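Local coordinates for tumor necrosis factor-inducible gene 6 protein (Homo sapiens, PDB 2PF5), which binds hyaluronan through its Link module and transfers heavy chains from inter-alpha-inhibitor to this polysaccharide during remodelling of the extracellular matrix, at residues 47-50 with 56-59. Sequence-based numbering, arbitrary orientation.
Sequences CAAG and RVGY
The ring of Tyr-59 rises across the backbone running from Cys-47 to Ala-49, whose atoms approach it obliquely, neither flat against a face nor square at an edge. CD2 comes 3.9 Å from Ala-49 CA, while at the far side of the ring CE1 meets Cys-47 SG in an oblique sulfur-aromatic contact, the sulfur 5.0 Å from the ring centroid. Tyr-59 CG sits between its own backbone N and carbonyl carbon (chi1 59°), a rotation that points the ring's long axis across the run of 47-49 and turns its two sides to Cys-47 and Ala-49. At its base CB, placed by the strand backbone, lies 3.2 Å from Ala-48 O. That oxygen also receives a hydrogen bond involving the hydroxyl of Tyr-91. Beside the ring, Ala-49 CB packs against Val-57 CG1 at 3.8 Å, and Trp-88 and Tyr-78 adjoin this apolar pair.

Beyond the ring, the two glycines form an antiparallel hydrogen-bonded pair: Gly-50 N donates to Gly-58 O over 3.0 Å, and Gly-58 N returns a bond to Gly-50 O. Each carbonyl also meets a CA-H, Val-57 CA lying 3.2 Å from Gly-50 O.

The incoming loop is thus stitched to strand 56-61 within the Link module's sheet, where strand 50-51 also pairs with 89-93. Reciprocal bonds satisfy the buried glycine amides, and the tyrosine carries the contact beyond the single bridge, to an exposed cysteine.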
ATOM      1  N   CYS A  47       7.085   6.361  -4.141  1.00 21.20           N
ATOM      2  CA  CYS A  47       8.246   5.918  -3.368  1.00 21.88           C
ATOM      3  C   CYS A  47       7.922   5.957  -1.864  1.00 21.38           C
ATOM      4  O   CYS A  47       8.454   6.776  -1.128  1.00 21.40           O
ATOM      5  CB  CYS A  47       9.511   6.710  -3.716  1.00 21.83           C
ATOM      6  SG  CYS A  47      11.014   5.868  -3.088  1.00 27.22           S
ATOM      7  N   ALA A  48       7.024   5.073  -1.443  1.00 20.66           N
ATOM      8  CA  ALA A  48       6.579   5.003  -0.047  1.00 20.79           C
ATOM      9  C   ALA A  48       6.009   3.634   0.241  1.00 20.68           C
ATOM     10  O   ALA A  48       5.002   3.216  -0.364  1.00 20.59           O
ATOM     11  CB  ALA A  48       5.529   6.106   0.256  1.00 20.80           C
ATOM     12  N   ALA A  49       6.639   2.923   1.177  1.00 20.01           N
ATOM     13  CA  ALA A  49       6.198   1.587   1.528  1.00 19.35           C
ATOM     14  C   ALA A  49       4.815   1.698   2.178  1.00 19.27           C
ATOM     15  O   ALA A  49       4.589   2.581   3.026  1.00 20.69           O
ATOM     16  CB  ALA A  49       7.211   0.943   2.502  1.00 19.49           C
ATOM     17  N   GLY A  50       3.913   0.805   1.804  1.00 18.66           N
ATOM     18  CA  GLY A  50       2.589   0.757   2.386  1.00 19.16           C
ATOM     19  C   GLY A  50       2.067  -0.647   2.593  1.00 19.71           C
ATOM     20  O   GLY A  50       2.401  -1.552   1.840  1.00 19.59           O
ATOM     21  N   ARG A  56       1.086  -7.763   3.511  1.00 17.08           N
ATOM     22  CA  ARG A  56       2.280  -7.393   2.775  1.00 17.82           C
ATOM     23  C   ARG A  56       2.568  -5.895   2.843  1.00 17.58           C
ATOM     24  O   ARG A  56       1.656  -5.111   2.943  1.00 19.30           O
ATOM     25  CB  ARG A  56       2.155  -7.828   1.321  1.00 16.15           C
ATOM     26  CG  ARG A  56       3.471  -7.910   0.587  1.00 18.15           C
ATOM     27  CD  ARG A  56       3.399  -8.588  -0.763  1.00 16.17           C
ATOM     28  NE  ARG A  56       3.005  -9.976  -0.665  1.00 17.62           N
ATOM     29  CZ  ARG A  56       3.801 -10.930  -0.247  1.00 18.96           C
ATOM     30  NH1 ARG A  56       5.044 -10.650   0.071  1.00 15.31           N
ATOM     31  NH2 ARG A  56       3.364 -12.165  -0.172  1.00 17.86           N
ATOM     32  N   VAL A  57       3.838  -5.513   2.762  1.00 17.36           N
ATOM     33  CA  VAL A  57       4.199  -4.118   2.656  1.00 17.19           C
ATOM     34  C   VAL A  57       5.065  -4.009   1.409  1.00 17.50           C
ATOM     35  O   VAL A  57       5.896  -4.851   1.153  1.00 17.13           O
ATOM     36  CB  VAL A  57       4.952  -3.638   3.900  1.00 18.09           C
ATOM     37  CG1 VAL A  57       5.573  -2.232   3.679  1.00 15.92           C
ATOM     38  CG2 VAL A  57       4.002  -3.605   5.113  1.00 16.82           C
ATOM     39  N   GLY A  58       4.878  -2.958   0.626  1.00 19.16           N
ATOM     40  CA  GLY A  58       5.775  -2.770  -0.503  1.00 19.23           C
ATOM     41  C   GLY A  58       5.456  -1.453  -1.175  1.00 19.48           C
ATOM     42  O   GLY A  58       4.699  -0.637  -0.647  1.00 18.67           O
ATOM     43  N   TYR A  59       6.053  -1.235  -2.339  1.00 19.04           N
ATOM     44  CA  TYR A  59       5.742   0.017  -3.065  1.00 19.24           C
ATOM     45  C   TYR A  59       6.095  -0.113  -4.529  1.00 19.04           C
ATOM     46  O   TYR A  59       7.040  -0.814  -4.864  1.00 19.47           O
ATOM     47  CB  TYR A  59       6.455   1.232  -2.459  1.00 19.23           C
ATOM     48  CG  TYR A  59       7.967   1.181  -2.398  1.00 20.60           C
ATOM     49  CD1 TYR A  59       8.749   1.779  -3.396  1.00 20.12           C
ATOM     50  CD2 TYR A  59       8.626   0.610  -1.302  1.00 21.24           C
ATOM     51  CE1 TYR A  59      10.150   1.778  -3.329  1.00 22.48           C
ATOM     52  CE2 TYR A  59      10.045   0.603  -1.229  1.00 22.46           C
ATOM     53  CZ  TYR A  59      10.783   1.187  -2.239  1.00 22.53           C
ATOM     54  OH  TYR A  59      12.155   1.190  -2.173  1.00 22.87           O
TER